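Long-range contacts in L-ornithine N(5)-monooxygenase (Pseudomonas aeruginosa, PDB 3S5W), which catalyses the FAD- and NADPH-dependent N5-hydroxylation of L-ornithine, the first step in making the hydroxamate groups of the siderophore pyoverdin: residues I47-E51 / R95-Y101; Y250-Q254 / I328-A332; A263-A267 / V307-I313; R334-E340 / L351-G357. One frame throughout, in Å; residues are numbered along the deposited sequence.

Interaction 1: I47-E51 / R95-Y101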
loop_
_atom_site.group_PDB
_atom_site.type_symbol
_atom_site.label_atom_id
_atom_site.label_comp_id
_atom_site.label_asym_id
_atom_site.label_seq_id
_atom_site.Cartn_x
_atom_site.Cartn_y
_atom_site.Cartn_z
ATOM N N ILE A 47 0.404 -18.446 4.091
ATOM C CA ILE A 47 -0.279 -19.071 5.233
ATOM C C ILE A 47 -1.444 -19.948 4.781
ATOM O O ILE A 47 -1.589 -21.099 5.238
ATOM C CB ILE A 47 -0.809 -18.018 6.247
ATOM C CG1 ILE A 47 0.342 -17.213 6.826
ATOM C CG2 ILE A 47 -1.646 -18.686 7.346
ATOM C CD1 ILE A 47 -0.113 -15.914 7.537
ATOM N N ALA A 48 -2.285 -19.414 3.901
ATOM C CA ALA A 48 -3.466 -20.154 3.469
ATOM C C ALA A 48 -3.063 -21.422 2.676
ATOM O O ALA A 48 -3.706 -22.487 2.810
ATOM C CB ALA A 48 -4.354 -19.280 2.649
ATOM N N LEU A 49 -1.993 -21.301 1.891
ATOM C CA LEU A 49 -1.411 -22.459 1.165
ATOM C C LEU A 49 -0.920 -23.522 2.122
ATOM O O LEU A 49 -1.215 -24.708 1.922
ATOM C CB LEU A 49 -0.276 -22.041 0.217
ATOM C CG LEU A 49 -0.669 -21.209 -0.999
ATOM C CD1 LEU A 49 0.564 -20.610 -1.682
ATOM C CD2 LEU A 49 -1.540 -21.985 -1.962
ATOM N N GLN A 50 -0.204 -23.099 3.167
ATOM C CA GLN A 50 0.275 -24.006 4.224
ATOM C C GLN A 50 -0.860 -24.747 4.965
ATOM O O GLN A 50 -0.702 -25.939 5.305
ATOM C CB GLN A 50 1.216 -23.288 5.209
ATOM C CG GLN A 50 1.599 -24.132 6.424
ATOM C CD GLN A 50 2.578 -23.442 7.349
ATOM O OE1 GLN A 50 3.782 -23.701 7.300
ATOM N NE2 GLN A 50 2.072 -22.553 8.194
ATOM N N GLU A 51 -1.994 -24.060 5.207
ATOM C CA GLU A 51 -3.182 -24.705 5.815
ATOM C C GLU A 51 -3.797 -25.792 4.954
ATOM O O GLU A 51 -4.322 -26.769 5.479
ATOM C CB GLU A 51 -4.292 -23.687 6.166
ATOM C CG GLU A 51 -3.835 -22.617 7.170
ATOM C CD GLU A 51 -4.953 -21.636 7.627
ATOM O OE1 GLU A 51 -6.074 -21.650 7.055
ATOM O OE2 GLU A 51 -4.684 -20.850 8.576
ATOM N N ARG A 95 -10.396 -15.591 8.878
ATOM C CA ARG A 95 -10.551 -16.963 8.382
ATOM C C ARG A 95 -10.400 -17.981 9.503
ATOM O O ARG A 95 -11.211 -18.882 9.623
ATOM C CB ARG A 95 -9.495 -17.286 7.312
ATOM C CG ARG A 95 -9.711 -18.671 6.638
ATOM C CD ARG A 95 -8.566 -19.017 5.670
ATOM N NE ARG A 95 -7.290 -19.153 6.348
ATOM C CZ ARG A 95 -6.287 -18.289 6.231
ATOM N NH1 ARG A 95 -6.421 -17.220 5.454
ATOM N NH2 ARG A 95 -5.158 -18.478 6.897
ATOM N N ASN A 96 -9.342 -17.822 10.300
ATOM C CA ASN A 96 -8.885 -18.844 11.246
ATOM C C ASN A 96 -8.233 -18.235 12.492
ATOM O O ASN A 96 -7.022 -18.087 12.537
ATOM C CB ASN A 96 -7.913 -19.815 10.539
ATOM C CG ASN A 96 -7.357 -20.883 11.470
ATOM O OD1 ASN A 96 -6.284 -21.432 11.222
ATOM N ND2 ASN A 96 -8.071 -21.164 12.549
ATOM N N PRO A 97 -9.047 -17.879 13.523
ATOM C CA PRO A 97 -8.494 -17.318 14.750
ATOM C C PRO A 97 -7.555 -18.242 15.492
ATOM O O PRO A 97 -6.809 -17.764 16.339
ATOM C CB PRO A 97 -9.738 -17.078 15.623
ATOM C CG PRO A 97 -10.808 -16.837 14.657
ATOM C CD PRO A 97 -10.514 -17.830 13.525
ATOM N N THR A 98 -7.606 -19.549 15.192
ATOM C CA THR A 98 -6.715 -20.512 15.854
ATOM C C THR A 98 -5.325 -20.601 15.172
ATOM O O THR A 98 -4.434 -21.319 15.639
ATOM C CB THR A 98 -7.331 -21.952 15.952
ATOM O OG1 THR A 98 -7.297 -22.581 14.668
ATOM C CG2 THR A 98 -8.758 -21.930 16.466
ATOM N N SER A 99 -5.131 -19.866 14.075
ATOM C CA SER A 99 -3.815 -19.854 13.419
ATOM C C SER A 99 -2.712 -19.385 14.363
ATOM O O SER A 99 -2.933 -18.457 15.165
ATOM C CB SER A 99 -3.854 -18.957 12.169
ATOM O OG SER A 99 -2.554 -18.837 11.634
ATOM N N PRO A 100 -1.513 -20.005 14.283
ATOM C CA PRO A 100 -0.409 -19.503 15.093
ATOM C C PRO A 100 0.119 -18.139 14.608
ATOM O O PRO A 100 0.953 -17.526 15.277
ATOM C CB PRO A 100 0.665 -20.599 14.947
ATOM C CG PRO A 100 0.344 -21.270 13.651
ATOM C CD PRO A 100 -1.134 -21.221 13.515
ATOM N N TYR A 101 -0.407 -17.654 13.485
ATOM C CA TYR A 101 0.045 -16.372 12.935
ATOM C C TYR A 101 -0.878 -15.197 13.247
ATOM O O TYR A 101 -0.738 -14.171 12.614
ATOM C CB TYR A 101 0.259 -16.476 11.394
ATOM C CG TYR A 101 1.179 -17.628 11.070
ATOM C CD1 TYR A 101 2.470 -17.672 11.571
ATOM C CD2 TYR A 101 0.719 -18.702 10.299
ATOM C CE1 TYR A 101 3.325 -18.778 11.285
ATOM C CE2 TYR A 101 1.541 -19.781 10.000
ATOM C CZ TYR A 101 2.832 -19.809 10.488
ATOM O OH TYR A 101 3.614 -20.882 10.172
HETATM O O HOH W 1 -2.401 -20.959 9.925
#
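Ile47 lies against the aromatic ring of Tyr101 and forms the close-packed half of this contact between a helix and a loop. Its CG2, set anti to the backbone N, comes within 3.8 Å of Tyr101 CD2, and the CG1 arm slides past the ring in the opposite direction. The same CG2 methyl meets the edge of the Arg95 guanidinium, while Ala48 CB sits over one face of that group; a residue as small as alanine suits a place where a flat cation must lie close to the helix. Nearer the surface the bonding turns polar. Arg95 and Glu51 form a side-on, two-nitrogen salt bridge, Arg95 NE donating to Glu51 OE1 at 2.9 Å and NH2 reaching Glu51 OE2 in a nearly straight bond (174°). Both oxygens are met from above the carboxylate plane, the two flat groups standing 74° apart. A water donates to Glu51 OE2 and also binds Ser99 OG, which accepts from Tyr101 N in an ST turn. On the exposed flank, Gln50 NE2 gives Tyr101 OH a hydrogen bond of 3.0 Å lying in the amide plane; the extended chain of Gln50 carries the amide out to the ring's edge. Helix 40-56 is thus tied to the loop before helix 103-109, with Val136 of helix 126-137 touching Ile47 and Tyr101, and helix 432-447 covering Ala48 with Ala436 and Ser440, while Pro433 O in its first turn accepts from Arg95 NH1.

Interaction 2: Y250-Q254 / I328-A332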
loop_
_atom_site.group_PDB
_atom_site.type_symbol
_atom_site.label_atom_id
_atom_site.label_comp_id
_atom_site.label_asym_id
_atom_site.label_seq_id
_atom_site.Cartn_x
_atom_site.Cartn_y
_atom_site.Cartn_z
ATOM N N TYR A 250 11.261 18.024 14.267
ATOM C CA TYR A 250 12.154 18.912 13.536
ATOM C C TYR A 250 11.850 20.346 13.885
ATOM O O TYR A 250 11.250 21.057 13.081
ATOM C CB TYR A 250 12.033 18.659 12.033
ATOM C CG TYR A 250 12.474 17.277 11.657
ATOM C CD1 TYR A 250 11.605 16.189 11.781
ATOM C CD2 TYR A 250 13.777 17.043 11.207
ATOM C CE1 TYR A 250 12.022 14.917 11.473
ATOM C CE2 TYR A 250 14.201 15.775 10.897
ATOM C CZ TYR A 250 13.315 14.717 11.025
ATOM O OH TYR A 250 13.726 13.453 10.698
ATOM N N PRO A 251 12.292 20.787 15.091
ATOM C CA PRO A 251 11.880 22.090 15.600
ATOM C C PRO A 251 12.313 23.248 14.692
ATOM O O PRO A 251 11.652 24.260 14.669
ATOM C CB PRO A 251 12.522 22.169 17.010
ATOM C CG PRO A 251 13.594 21.095 17.038
ATOM C CD PRO A 251 13.140 20.046 16.055
ATOM N N SER A 252 13.363 23.078 13.902
ATOM C CA SER A 252 13.765 24.177 13.020
ATOM C C SER A 252 13.042 24.177 11.668
ATOM O O SER A 252 13.265 25.071 10.862
ATOM C CB SER A 252 15.293 24.255 12.869
ATOM O OG SER A 252 15.738 23.291 11.933
ATOM N N VAL A 253 12.151 23.205 11.437
ATOM C CA VAL A 253 11.388 23.168 10.181
ATOM C C VAL A 253 10.095 23.969 10.318
ATOM O O VAL A 253 9.339 23.772 11.279
ATOM C CB VAL A 253 11.053 21.728 9.748
ATOM C CG1 VAL A 253 10.050 21.720 8.570
ATOM C CG2 VAL A 253 12.309 20.993 9.335
ATOM N N GLN A 254 9.873 24.876 9.364
ATOM C CA GLN A 254 8.576 25.522 9.134
ATOM C C GLN A 254 7.851 24.773 8.023
ATOM O O GLN A 254 8.333 24.737 6.865
ATOM C CB GLN A 254 8.784 26.968 8.689
ATOM C CG GLN A 254 9.366 27.894 9.754
ATOM C CD GLN A 254 9.383 29.315 9.223
ATOM O OE1 GLN A 254 10.345 29.714 8.597
ATOM N NE2 GLN A 254 8.272 30.046 9.393
ATOM N N ILE A 328 3.117 33.287 16.834
ATOM C CA ILE A 328 4.322 32.767 16.164
ATOM C C ILE A 328 3.905 31.814 15.034
ATOM O O ILE A 328 3.568 30.665 15.293
ATOM C CB ILE A 328 5.283 32.075 17.182
ATOM C CG1 ILE A 328 5.727 33.067 18.266
ATOM C CG2 ILE A 328 6.523 31.457 16.490
ATOM C CD1 ILE A 328 6.261 32.394 19.546
ATOM N N PRO A 329 3.914 32.299 13.777
ATOM C CA PRO A 329 3.404 31.486 12.656
ATOM C C PRO A 329 4.487 30.590 12.013
ATOM O O PRO A 329 4.877 30.792 10.862
ATOM C CB PRO A 329 2.898 32.548 11.670
ATOM C CG PRO A 329 3.800 33.783 11.962
ATOM C CD PRO A 329 4.440 33.607 13.320
ATOM N N ARG A 330 4.950 29.608 12.777
ATOM C CA ARG A 330 5.914 28.607 12.330
ATOM C C ARG A 330 5.403 27.905 11.060
ATOM O O ARG A 330 6.061 27.941 10.012
ATOM C CB ARG A 330 6.138 27.605 13.472
ATOM C CG ARG A 330 7.121 26.525 13.156
ATOM C CD ARG A 330 7.423 25.594 14.322
ATOM N NE ARG A 330 8.081 24.402 13.767
ATOM C CZ ARG A 330 8.069 23.191 14.308
ATOM N NH1 ARG A 330 7.466 22.986 15.471
ATOM N NH2 ARG A 330 8.680 22.188 13.678
ATOM N N HIS A 331 4.204 27.327 11.151
ATOM C CA HIS A 331 3.603 26.557 10.067
ATOM C C HIS A 331 2.487 27.308 9.386
ATOM O O HIS A 331 1.951 28.241 9.965
ATOM C CB HIS A 331 3.016 25.267 10.642
ATOM C CG HIS A 331 4.038 24.419 11.313
ATOM N ND1 HIS A 331 3.898 23.933 12.598
ATOM C CD2 HIS A 331 5.239 23.992 10.877
ATOM C CE1 HIS A 331 4.969 23.225 12.916
ATOM N NE2 HIS A 331 5.796 23.247 11.889
ATOM N N ALA A 332 2.137 26.871 8.180
ATOM C CA ALA A 332 1.025 27.432 7.414
ATOM C C ALA A 332 0.115 26.319 6.883
ATOM O O ALA A 332 0.574 25.261 6.403
ATOM C CB ALA A 332 1.545 28.322 6.273
#
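Arg330 supplies most of the hydrogen bonding, with two nitrogens converging on the single carbonyl oxygen of Val253. Its NE and NH2 each lie 2.9 Å from Val253 O, which sits in the guanidinium plane; the chain, extended from CG to NE, is long enough to span the gap. Gln254 answers from its own side: its NE2 donates to Arg330 O at 3.1 Å, bent to 143° and tilted out of the amide plane. Each long polar side chain therefore serves a backbone carbonyl of the other segment. Val253 opens strand 253-258 after a type I turn from Tyr250, and Ala332 opens strand 332-334, its parallel neighbour at the rim of a five-stranded sheet of the Rossmann type; the contact lies where the two strands start. Contacts without hydrogen bonds flank the guanidinium on both faces, with His331 NE2 above one and Pro251 O 3.4 Å from the plane of the other. The His331 ring also carries Arg330 CG over its centre and turns its edge to the backbone of Gln254, CD2 lying 3.9 Å from Gln254 C. Farther out, Asn247 O near the end of helix 237-249 accepts from Arg330 NH1, and Phe243 meets the His331 ring edge-to-face.

Interaction 3: A263-A267 / V307-I313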
loop_
_atom_site.group_PDB
_atom_site.type_symbol
_atom_site.label_atom_id
_atom_site.label_comp_id
_atom_site.label_asym_id
_atom_site.label_seq_id
_atom_site.Cartn_x
_atom_site.Cartn_y
_atom_site.Cartn_z
ATOM N N ALA A 263 -10.352 21.529 3.376
ATOM C CA ALA A 263 -10.125 21.175 4.776
ATOM C C ALA A 263 -9.530 19.784 4.869
ATOM O O ALA A 263 -9.664 18.979 3.938
ATOM C CB ALA A 263 -11.494 21.219 5.574
ATOM N N LEU A 264 -8.919 19.471 6.015
ATOM C CA LEU A 264 -8.699 18.063 6.364
ATOM C C LEU A 264 -10.048 17.498 6.731
ATOM O O LEU A 264 -10.803 18.139 7.478
ATOM C CB LEU A 264 -7.713 17.891 7.547
ATOM C CG LEU A 264 -6.329 18.503 7.406
ATOM C CD1 LEU A 264 -5.438 18.065 8.613
ATOM C CD2 LEU A 264 -5.642 18.130 6.067
ATOM N N LYS A 265 -10.355 16.287 6.254
ATOM C CA LYS A 265 -11.667 15.689 6.509
ATOM C C LYS A 265 -11.520 14.318 7.145
ATOM O O LYS A 265 -10.588 13.600 6.805
ATOM C CB LYS A 265 -12.444 15.555 5.212
ATOM C CG LYS A 265 -12.526 16.916 4.503
ATOM C CD LYS A 265 -13.780 17.183 3.816
ATOM C CE LYS A 265 -13.725 18.597 3.234
ATOM N NZ LYS A 265 -14.711 18.636 2.133
ATOM N N PRO A 266 -12.455 13.961 8.047
ATOM C CA PRO A 266 -12.248 12.766 8.858
ATOM C C PRO A 266 -12.579 11.492 8.101
ATOM O O PRO A 266 -13.565 11.424 7.341
ATOM C CB PRO A 266 -13.225 12.953 10.039
ATOM C CG PRO A 266 -14.335 13.853 9.490
ATOM C CD PRO A 266 -13.613 14.772 8.514
ATOM N N ALA A 267 -11.758 10.485 8.353
ATOM C CA ALA A 267 -11.982 9.137 7.852
ATOM C C ALA A 267 -13.225 8.531 8.508
ATOM O O ALA A 267 -13.352 8.567 9.736
ATOM C CB ALA A 267 -10.764 8.276 8.148
ATOM N N VAL A 307 -8.627 11.374 3.461
ATOM C CA VAL A 307 -9.195 11.551 4.794
ATOM C C VAL A 307 -8.102 11.230 5.822
ATOM O O VAL A 307 -7.100 10.558 5.511
ATOM C CB VAL A 307 -10.420 10.654 5.043
ATOM C CG1 VAL A 307 -11.690 11.170 4.279
ATOM C CG2 VAL A 307 -10.126 9.149 4.729
ATOM N N VAL A 308 -8.321 11.738 7.021
ATOM C CA VAL A 308 -7.367 11.696 8.123
ATOM C C VAL A 308 -8.129 11.199 9.369
ATOM O O VAL A 308 -9.307 11.560 9.573
ATOM C CB VAL A 308 -6.861 13.128 8.391
ATOM C CG1 VAL A 308 -5.828 13.186 9.506
ATOM C CG2 VAL A 308 -6.276 13.761 7.082
ATOM N N ASP A 309 -7.473 10.350 10.165
ATOM C CA ASP A 309 -8.018 9.948 11.468
ATOM C C ASP A 309 -8.487 11.179 12.279
ATOM O O ASP A 309 -7.766 12.182 12.377
ATOM C CB ASP A 309 -6.971 9.163 12.268
ATOM C CG ASP A 309 -7.409 8.949 13.701
ATOM O OD1 ASP A 309 -6.862 9.619 14.610
ATOM O OD2 ASP A 309 -8.364 8.158 13.911
ATOM N N THR A 310 -9.715 11.119 12.816
ATOM C CA THR A 310 -10.267 12.248 13.576
ATOM C C THR A 310 -9.307 12.830 14.620
ATOM O O THR A 310 -9.170 14.041 14.703
ATOM C CB THR A 310 -11.636 11.890 14.221
ATOM O OG1 THR A 310 -12.571 11.659 13.170
ATOM C CG2 THR A 310 -12.186 13.059 15.035
ATOM N N ASP A 311 -8.640 11.966 15.402
ATOM C CA ASP A 311 -7.770 12.459 16.480
ATOM C C ASP A 311 -6.583 13.220 15.944
ATOM O O ASP A 311 -6.127 14.176 16.550
ATOM C CB ASP A 311 -7.329 11.337 17.418
ATOM C CG ASP A 311 -8.519 10.753 18.224
ATOM O OD1 ASP A 311 -9.544 11.454 18.446
ATOM O OD2 ASP A 311 -8.429 9.580 18.629
ATOM N N LEU A 312 -6.090 12.781 14.787
ATOM C CA LEU A 312 -4.977 13.456 14.146
ATOM C C LEU A 312 -5.421 14.821 13.568
ATOM O O LEU A 312 -4.693 15.810 13.646
ATOM C CB LEU A 312 -4.357 12.499 13.076
ATOM C CG LEU A 312 -3.114 12.959 12.303
ATOM C CD1 LEU A 312 -2.051 13.496 13.227
ATOM C CD2 LEU A 312 -2.535 11.830 11.438
ATOM N N ILE A 313 -6.638 14.898 13.019
ATOM C CA ILE A 313 -7.177 16.234 12.633
ATOM C C ILE A 313 -7.195 17.189 13.849
ATOM O O ILE A 313 -6.758 18.346 13.776
ATOM C CB ILE A 313 -8.590 16.137 12.030
ATOM C CG1 ILE A 313 -8.559 15.260 10.761
ATOM C CG2 ILE A 313 -9.140 17.531 11.777
ATOM C CD1 ILE A 313 -9.898 15.167 9.985
HETATM O O HOH W 2 -11.513 9.065 11.688
#
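Lys265 and Val308 join the two segments through their backbones: Val308 N donates to Lys265 O at 2.9 Å. Two residues on, Ala267 N returns a bond of the same length to Val308 O, but from well above the carbonyl plane. The two bonds frame a single beta bridge, Pro266 with Val308, and the proline, lacking an N-H, fits because its own nitrogen is not called upon. Pro266 CA instead points its hydrogen at Val308 O, 3.3 Å away. Apolar groups close over this bridge. In Ile313 a chi1 of -60° sets CG1 anti to the carbonyl carbon and directs CD1 at the Lys265-Pro266 peptide, 3.4 Å from Pro266 N, and Val307 CG2 rests 3.6 Å from Ala267 CB. Farther out, Asp309 N-caps helix 310-326, its OD1 accepting from Leu312 N, while its own amide donates to Gln237 OE1 of the NADP(+) site. A water donating to Ala267 O accepts from Thr310 N, linking the loop to the helix's first turn. Because backbone atoms make the direct polar bonds, small and branched apolar side chains can fill the remaining surface; main-chain hydrogen bonds hold the loop to segment 307-313, consistent with a defined wall near the bound NADP, about 6 Å from the Val307 side chain.

Interaction 4: R334-E340 / L351-G357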
loop_
_atom_site.group_PDB
_atom_site.type_symbol
_atom_site.label_atom_id
_atom_site.label_comp_id
_atom_site.label_asym_id
_atom_site.label_seq_id
_atom_site.Cartn_x
_atom_site.Cartn_y
_atom_site.Cartn_z
ATOM N N ARG A 334 -2.191 25.884 4.054
ATOM C CA ARG A 334 -2.583 26.469 2.756
ATOM C C ARG A 334 -3.611 25.612 2.055
ATOM O O ARG A 334 -3.284 24.870 1.143
ATOM C CB ARG A 334 -1.351 26.736 1.891
ATOM C CG ARG A 334 -0.312 27.599 2.650
ATOM C CD ARG A 334 0.983 27.666 1.872
ATOM N NE ARG A 334 1.199 28.985 1.333
ATOM C CZ ARG A 334 1.939 29.912 1.917
ATOM N NH1 ARG A 334 2.541 29.660 3.066
ATOM N NH2 ARG A 334 2.080 31.089 1.345
ATOM N N CYS A 335 -4.866 25.719 2.503
ATOM C CA CYS A 335 -5.957 24.980 1.895
ATOM C C CYS A 335 -6.400 25.721 0.626
ATOM O O CYS A 335 -5.982 26.847 0.411
ATOM C CB CYS A 335 -7.119 24.753 2.866
ATOM S SG CYS A 335 -7.578 26.227 3.832
ATOM N N MET A 336 -7.163 25.034 -0.215
ATOM C CA MET A 336 -7.632 25.541 -1.529
ATOM C C MET A 336 -6.472 26.049 -2.396
ATOM O O MET A 336 -6.632 27.029 -3.139
ATOM C CB MET A 336 -8.710 26.643 -1.371
ATOM C CG MET A 336 -10.021 26.120 -0.742
ATOM S SD MET A 336 -11.178 27.503 -0.585
ATOM C CE MET A 336 -10.295 28.686 0.445
ATOM N N THR A 337 -5.315 25.383 -2.297
ATOM C CA THR A 337 -4.107 25.879 -2.938
ATOM C C THR A 337 -3.569 24.813 -3.888
ATOM O O THR A 337 -3.495 23.611 -3.536
ATOM C CB THR A 337 -3.030 26.295 -1.908
ATOM O OG1 THR A 337 -3.512 27.372 -1.104
ATOM C CG2 THR A 337 -1.752 26.757 -2.583
ATOM N N THR A 338 -3.214 25.261 -5.098
ATOM C CA THR A 338 -2.731 24.380 -6.153
ATOM C C THR A 338 -1.338 24.814 -6.551
ATOM O O THR A 338 -1.100 25.998 -6.731
ATOM C CB THR A 338 -3.685 24.427 -7.402
ATOM O OG1 THR A 338 -4.990 23.991 -6.996
ATOM C CG2 THR A 338 -3.193 23.517 -8.548
ATOM N N VAL A 339 -0.423 23.846 -6.688
ATOM C CA VAL A 339 0.880 24.132 -7.277
ATOM C C VAL A 339 0.732 24.275 -8.796
ATOM O O VAL A 339 0.440 23.309 -9.486
ATOM C CB VAL A 339 1.933 23.040 -6.958
ATOM C CG1 VAL A 339 3.290 23.484 -7.551
ATOM C CG2 VAL A 339 2.066 22.854 -5.438
ATOM N N GLU A 340 0.936 25.490 -9.300
ATOM C CA GLU A 340 0.816 25.752 -10.755
ATOM C C GLU A 340 2.139 25.608 -11.497
ATOM O O GLU A 340 2.153 25.282 -12.665
ATOM C CB GLU A 340 0.247 27.148 -11.008
ATOM C CG GLU A 340 -1.214 27.237 -10.710
ATOM C CD GLU A 340 -1.889 28.440 -11.390
ATOM O OE1 GLU A 340 -1.203 29.334 -11.960
ATOM O OE2 GLU A 340 -3.123 28.454 -11.344
ATOM N N LEU A 351 7.750 27.359 -5.651
ATOM C CA LEU A 351 6.418 26.892 -6.007
ATOM C C LEU A 351 5.552 28.109 -6.257
ATOM O O LEU A 351 5.529 29.014 -5.429
ATOM C CB LEU A 351 5.777 26.091 -4.854
ATOM C CG LEU A 351 6.436 24.788 -4.387
ATOM C CD1 LEU A 351 5.507 24.075 -3.378
ATOM C CD2 LEU A 351 6.772 23.860 -5.555
ATOM N N ALA A 352 4.858 28.107 -7.394
ATOM C CA ALA A 352 3.858 29.121 -7.699
ATOM C C ALA A 352 2.520 28.540 -7.249
ATOM O O ALA A 352 2.065 27.514 -7.763
ATOM C CB ALA A 352 3.865 29.479 -9.202
ATOM N N LEU A 353 1.927 29.201 -6.260
ATOM C CA LEU A 353 0.766 28.686 -5.536
ATOM C C LEU A 353 -0.511 29.508 -5.811
ATOM O O LEU A 353 -0.562 30.726 -5.534
ATOM C CB LEU A 353 1.061 28.653 -4.047
ATOM C CG LEU A 353 2.272 27.814 -3.592
ATOM C CD1 LEU A 353 2.447 28.040 -2.092
ATOM C CD2 LEU A 353 2.128 26.345 -3.906
ATOM N N ARG A 354 -1.509 28.842 -6.373
ATOM C CA ARG A 354 -2.771 29.508 -6.702
ATOM C C ARG A 354 -3.760 29.249 -5.576
ATOM O O ARG A 354 -4.120 28.102 -5.323
ATOM C CB ARG A 354 -3.334 28.980 -8.029
ATOM C CG ARG A 354 -4.667 29.625 -8.467
ATOM C CD ARG A 354 -4.489 31.031 -9.021
ATOM N NE ARG A 354 -3.708 31.027 -10.254
ATOM C CZ ARG A 354 -3.275 32.123 -10.882
ATOM N NH1 ARG A 354 -3.527 33.330 -10.386
ATOM N NH2 ARG A 354 -2.563 32.003 -11.992
ATOM N N ASP A 355 -4.192 30.309 -4.911
ATOM C CA ASP A 355 -5.210 30.215 -3.868
ATOM C C ASP A 355 -6.585 30.383 -4.537
ATOM O O ASP A 355 -6.917 31.500 -4.973
ATOM C CB ASP A 355 -4.917 31.316 -2.835
ATOM C CG ASP A 355 -5.887 31.321 -1.639
ATOM O OD1 ASP A 355 -7.048 30.863 -1.742
ATOM O OD2 ASP A 355 -5.478 31.834 -0.579
ATOM N N ALA A 356 -7.370 29.300 -4.674
ATOM C CA ALA A 356 -8.724 29.391 -5.300
ATOM C C ALA A 356 -9.719 30.294 -4.544
ATOM O O ALA A 356 -10.647 30.833 -5.141
ATOM C CB ALA A 356 -9.339 27.998 -5.552
ATOM N N GLY A 357 -9.508 30.476 -3.246
ATOM C CA GLY A 357 -10.303 31.399 -2.437
ATOM C C GLY A 357 -10.248 32.849 -2.899
ATOM O O GLY A 357 -11.277 33.535 -2.924
#
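Met336 O takes a hydrogen bond from Ala356 N at 2.8 Å, running almost straight out from the carbonyl, near the open end of a beta hairpin. Strands 337-345 and 348-355 form this hairpin, the first two strands of a three-stranded antiparallel sheet. Thr338 and Arg354 are a hydrogen-bonded pair, Arg354 N meeting Thr338 O at 2.9 Å and Thr338 N answering to Arg354 O; Thr337 with Asp355 and Val339 with Leu353 are the non-hydrogen-bonded pairs on either side. Beta-branched threonine and valine suit these extended positions.

The face bearing Thr337, Val339, Leu353 and Asp355 is apolar toward Val339 and Leu353. Val339 spreads its methyls between two leucines, CG2 lying 3.8 Å from Leu353 CD2 and CG1 reaching Leu351 CD2. Thr337 turns its CG2 methyl to Leu353 CB, while its hydroxyl donates back to Cys335 O. Ile258 of strand 253-258 packs on this face, where Leu353 CD1 also touches Arg334 NE; Arg334 NH1 forms a salt bridge with Asp256.

Thr338 projects from the other face toward Arg260 of the NADP(+) site. On this face Arg354, bent at chi2 (76°) and chi3, folds back along Glu340. Long, charged side chains are at home on this more exposed face, and Gly359 O holds the remaining guanidinium nitrogen, NH1. Their salt bridge is gripped side-on: Arg354 NH2 reaches Glu340 OE1 on its syn side, and Arg354 NE points at Glu340 OE2 over 2.9 Å at 177°, in the guanidinium plane but from above the carboxylate.

Interaction 1 comes first along the chain and stands apart from the others: its centre lies 34 Å from that of interaction 3 and 48 and 49 Å from those of interactions 2 and 4. It belongs to the FAD-binding side, on helix 40-56, which follows the first strand of the large mixed sheet. The other three lie in the NADP-binding part of the fold, their centres 19 to 21 Å apart, interaction 2 away from the cofactor itself. Interaction 3 is nested within the loop closed by interaction 2, and helix 310-326 leads from one to the other. Interaction 4 follows directly in sequence, where strand 332-334 of the parallel sheet gives way to the hairpin. Interactions 3 and 4 each place a side chain, Val307 and Thr338, about 6 Å from the bound NADP.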